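Local structure of 4-amino-4-deoxy-L-arabinose transferase or related glycosyltransferases of PMT family (5EZM) at residues A[36-39]-A[40-44]; A[350-353]-A[354-358]. The protein probably transfers 4-amino-4-deoxy-L-arabinose from a polyprenyl-phosphate carrier to lipid A, as a zinc-containing membrane glycosyltransferase of the GT-C fold. One frame throughout, in Å; residues are numbered along the deposited sequence.

Interaction 1 of 2, residues A[36-39]-A[40-44]; sequences LFVA and VALVV. With MPG ([(Z)-octadec-9-enyl] (2R)-2,3-bis(oxidanyl)propanoate), chain V.
Phe37, whose carbonyl receives the N-H of Ala41, carries the one flat side chain here, and its CB points away from residues 40-44; the closest pair, Phe37 CD2 and Ala41 CB, is 5.0 Å apart. With CG anti to the backbone N (chi1 -175°), the ring reaches Met444 of helix 435-456, Leu143 and Leu146 of helix 135-147, and another lipid molecule. Between the segments, four successive i to i+4 bonds define a regular alpha-helix: Val40 N to Leu36 O is 2.8 Å with 172° at the hydrogen, and Val43 N to Ala39 O is 3.1 Å. Leu36 and Val40 run side by side on one flank, Leu36 CD1 lying 3.7 Å from Val40 CG2; Val38 and Leu42 repeat this on another, less closely, with Val38 CG1 4.1 Å from Leu42 CD1. The hydrocarbon chain of MPG meets two valines: Val43 CG1 is 3.7 Å from C3, and Val40 CG1 is 3.8 Å from C5. The backbone amides bond within the helix while hydrocarbon side chains cover it toward lipid and neighbouring helices, consistent with its predicted transmembrane position; these valine-lipid contacts are carbon to carbon, probably held by dispersion and exclusion from water.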
loop_
_atom_site.group_PDB
_atom_site.type_symbol
_atom_site.label_atom_id
_atom_site.label_comp_id
_atom_site.label_asym_id
_atom_site.label_seq_id
_atom_site.Cartn_x
_atom_site.Cartn_y
_atom_site.Cartn_z
ATOM N N LEU A 36 3.821 -27.454 3.220
ATOM C CA LEU A 36 4.743 -26.830 4.162
ATOM C C LEU A 36 5.077 -25.409 3.725
ATOM O O LEU A 36 4.828 -24.442 4.458
ATOM C CB LEU A 36 6.010 -27.674 4.283
ATOM C CG LEU A 36 7.163 -27.047 5.064
ATOM C CD1 LEU A 36 6.775 -26.817 6.512
ATOM C CD2 LEU A 36 8.391 -27.931 4.970
ATOM N N PHE A 37 5.612 -25.271 2.506
ATOM C CA PHE A 37 6.020 -23.975 1.975
ATOM C C PHE A 37 4.934 -22.929 2.189
ATOM O O PHE A 37 5.121 -21.959 2.937
ATOM C CB PHE A 37 6.353 -24.123 0.487
ATOM C CG PHE A 37 6.898 -22.875 -0.151
ATOM C CD1 PHE A 37 8.266 -22.669 -0.237
ATOM C CD2 PHE A 37 6.047 -21.918 -0.684
ATOM C CE1 PHE A 37 8.771 -21.529 -0.830
ATOM C CE2 PHE A 37 6.545 -20.776 -1.274
ATOM C CZ PHE A 37 7.909 -20.580 -1.346
ATOM N N VAL A 38 3.771 -23.146 1.568
ATOM C CA VAL A 38 2.662 -22.202 1.676
ATOM C C VAL A 38 2.346 -21.917 3.138
ATOM O O VAL A 38 2.172 -20.758 3.539
ATOM C CB VAL A 38 1.430 -22.734 0.926
ATOM C CG1 VAL A 38 0.292 -21.733 1.011
ATOM C CG2 VAL A 38 1.784 -23.021 -0.521
ATOM N N ALA A 39 2.301 -22.970 3.962
ATOM C CA ALA A 39 2.047 -22.770 5.385
ATOM C C ALA A 39 3.048 -21.787 5.970
ATOM O O ALA A 39 2.666 -20.745 6.518
ATOM C CB ALA A 39 2.100 -24.105 6.128
ATOM N N VAL A 40 4.344 -22.076 5.798
ATOM C CA VAL A 40 5.376 -21.194 6.330
ATOM C C VAL A 40 5.212 -19.792 5.770
ATOM O O VAL A 40 5.462 -18.800 6.469
ATOM C CB VAL A 40 6.775 -21.764 6.035
ATOM C CG1 VAL A 40 7.853 -20.813 6.529
ATOM C CG2 VAL A 40 6.930 -23.131 6.681
ATOM N N ALA A 41 4.757 -19.678 4.520
ATOM C CA ALA A 41 4.515 -18.358 3.959
ATOM C C ALA A 41 3.385 -17.656 4.704
ATOM O O ALA A 41 3.562 -16.539 5.214
ATOM C CB ALA A 41 4.202 -18.473 2.467
ATOM N N LEU A 42 2.235 -18.329 4.830
ATOM C CA LEU A 42 1.036 -17.659 5.323
ATOM C C LEU A 42 1.223 -17.172 6.750
ATOM O O LEU A 42 0.856 -16.039 7.080
ATOM C CB LEU A 42 -0.169 -18.595 5.225
ATOM C CG LEU A 42 -0.834 -18.692 3.849
ATOM C CD1 LEU A 42 -1.955 -19.724 3.853
ATOM C CD2 LEU A 42 -1.360 -17.328 3.419
ATOM N N VAL A 43 1.813 -18.008 7.608
ATOM C CA VAL A 43 2.041 -17.599 8.989
ATOM C C VAL A 43 2.973 -16.393 9.039
ATOM O O VAL A 43 2.769 -15.468 9.836
ATOM C CB VAL A 43 2.571 -18.783 9.821
ATOM C CG1 VAL A 43 3.832 -19.358 9.200
ATOM C CG2 VAL A 43 2.817 -18.358 11.260
ATOM N N VAL A 44 3.986 -16.358 8.167
ATOM C CA VAL A 44 4.834 -15.171 8.126
ATOM C C VAL A 44 4.053 -14.004 7.542
ATOM O O VAL A 44 4.247 -12.849 7.944
ATOM C CB VAL A 44 6.128 -15.456 7.338
ATOM C CG1 VAL A 44 6.912 -14.170 7.081
ATOM C CG2 VAL A 44 6.992 -16.450 8.097
HETATM C C2 MPG V . 5.647 -21.930 11.122
HETATM C C3 MPG V . 6.749 -21.323 10.263
HETATM C C4 MPG V . 7.435 -20.136 10.922
HETATM C C5 MPG V . 8.571 -19.574 10.048
HETATM C C6 MPG V . 9.545 -18.681 10.834
HETATM C C7 MPG V . 10.850 -18.429 10.057
HETATM C C1 MPG V . 4.980 -23.134 10.445
#

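Interaction 2 of 2, residues A[350-353]-A[354-358]; sequences VPVI and PALGI
The carbonyl oxygen of Ile353 accepts the N-H of Gly357 at 2.8 Å (Gly357 N to Ile353 O), the shorter of two backbone bonds joining these segments; its angle at the hydrogen is 163°. Beside it, Leu356 N reaches Val352 O at 3.1 Å and 178°, so two consecutive i to i+4 bonds establish the alpha-helix. Two positions before Leu356 no such bond is possible, because Pro354 N has no hydrogen to give. Val350 O instead receives Ile353 N at 2.9 Å, an i to i+3 bond, while the proline ring approaches the preceding carbonyls through CD, 3.4 Å from Pro351 O. That carbonyl lies too far from Ala355 N, 4.8 Å from Pro351 O, for the i to i+4 bond, and accepts NE1 of Trp330, which ties this turn to helix 323-339.

Leu356 bridges both side chains of the preceding turn. Its chi1 of -66° sets CG opposite the carbonyl carbon and brings the branch back over residues 352-353: CD1 lies 4.0 Å from Val352 CG2, the two side chains running alongside, and 4.0 Å from Ile353 CD1, where they meet at a slant. Neighbouring helices enclose the rest, with Trp151 touching Ile353 and Pro354, and Trp330 touching Ala355. Further along, Gly357 O accepts a hydrogen bond from Thr141 OG1. The missing proline donor thus leaves Val350 O to Ile353 N. In this buried setting, Trp330 NE1 to Pro351 O and Thr141 OG1 to Gly357 O supplement the helix's own bonding and join it to its neighbours.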
loop_
_atom_site.group_PDB
_atom_site.type_symbol
_atom_site.label_atom_id
_atom_site.label_comp_id
_atom_site.label_asym_id
_atom_site.label_seq_id
_atom_site.Cartn_x
_atom_site.Cartn_y
_atom_site.Cartn_z
ATOM N N VAL A 350 2.704 0.150 -8.288
ATOM C CA VAL A 350 2.488 -1.218 -7.801
ATOM C C VAL A 350 1.621 -2.057 -8.730
ATOM O O VAL A 350 1.938 -3.240 -8.929
ATOM C CB VAL A 350 1.964 -1.188 -6.357
ATOM C CG1 VAL A 350 1.686 -2.594 -5.869
ATOM C CG2 VAL A 350 2.978 -0.512 -5.437
ATOM N N PRO A 351 0.535 -1.547 -9.332
ATOM C CA PRO A 351 -0.298 -2.407 -10.196
ATOM C C PRO A 351 0.438 -3.093 -11.348
ATOM O O PRO A 351 -0.142 -4.003 -11.957
ATOM C CB PRO A 351 -1.362 -1.440 -10.726
ATOM C CG PRO A 351 -1.525 -0.468 -9.644
ATOM C CD PRO A 351 -0.143 -0.262 -9.071
ATOM N N VAL A 352 1.674 -2.706 -11.675
ATOM C CA VAL A 352 2.378 -3.405 -12.746
ATOM C C VAL A 352 2.989 -4.716 -12.269
ATOM O O VAL A 352 3.300 -5.581 -13.099
ATOM C CB VAL A 352 3.479 -2.534 -13.377
ATOM C CG1 VAL A 352 2.963 -1.135 -13.651
ATOM C CG2 VAL A 352 4.719 -2.495 -12.492
ATOM N N ILE A 353 3.155 -4.895 -10.955
ATOM C CA ILE A 353 3.872 -6.068 -10.449
ATOM C C ILE A 353 3.169 -7.378 -10.793
ATOM O O ILE A 353 3.847 -8.309 -11.257
ATOM C CB ILE A 353 4.135 -5.915 -8.940
ATOM C CG1 ILE A 353 4.963 -4.657 -8.671
ATOM C CG2 ILE A 353 4.843 -7.148 -8.390
ATOM C CD1 ILE A 353 6.327 -4.670 -9.327
ATOM N N PRO A 354 1.848 -7.532 -10.590
ATOM C CA PRO A 354 1.215 -8.819 -10.947
ATOM C C PRO A 354 1.482 -9.243 -12.382
ATOM O O PRO A 354 1.862 -10.396 -12.625
ATOM C CB PRO A 354 -0.274 -8.552 -10.694
ATOM C CG PRO A 354 -0.294 -7.489 -9.677
ATOM C CD PRO A 354 0.871 -6.605 -9.988
ATOM N N ALA A 355 1.306 -8.328 -13.340
ATOM C CA ALA A 355 1.603 -8.640 -14.734
ATOM C C ALA A 355 3.038 -9.129 -14.884
ATOM O O ALA A 355 3.289 -10.185 -15.484
ATOM C CB ALA A 355 1.354 -7.412 -15.611
ATOM N N LEU A 356 3.993 -8.378 -14.326
ATOM C CA LEU A 356 5.382 -8.826 -14.303
ATOM C C LEU A 356 5.485 -10.238 -13.745
ATOM O O LEU A 356 6.170 -11.097 -14.319
ATOM C CB LEU A 356 6.235 -7.861 -13.482
ATOM C CG LEU A 356 6.387 -6.450 -14.045
ATOM C CD1 LEU A 356 7.230 -5.599 -13.111
ATOM C CD2 LEU A 356 6.991 -6.489 -15.442
ATOM N N GLY A 357 4.781 -10.502 -12.639
ATOM C CA GLY A 357 4.747 -11.850 -12.094
ATOM C C GLY A 357 4.416 -12.887 -13.146
ATOM O O GLY A 357 5.163 -13.851 -13.346
ATOM N N ILE A 358 3.311 -12.674 -13.871
ATOM C CA ILE A 358 2.943 -13.582 -14.955
ATOM C C ILE A 358 4.124 -13.774 -15.894
ATOM O O ILE A 358 4.541 -14.905 -16.174
ATOM C CB ILE A 358 1.709 -13.053 -15.707
ATOM C CG1 ILE A 358 0.521 -12.917 -14.755
ATOM C CG2 ILE A 358 1.366 -13.964 -16.882
ATOM C CD1 ILE A 358 -0.740 -12.433 -15.438
#

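Interaction 1 lies on helix 31-47 and interaction 2 on helix 352-365, both predicted to span the membrane, with residues 36-44 preceding 350-358 in the chain. Their centres are about 22 Å apart and their nearest atoms about 14 Å, so they do not touch. Helix 135-147 links their surroundings: it packs against Phe37 through Leu143 and Leu146, while its Thr141 bonds to Gly357 O. Interaction 2 sits about 14 Å from the centre of the chain and interaction 1 about 22 Å. Together they sample the helical membrane part of this GT-C protein at two depths; both approach bound lipid, and both lie away from the zinc site.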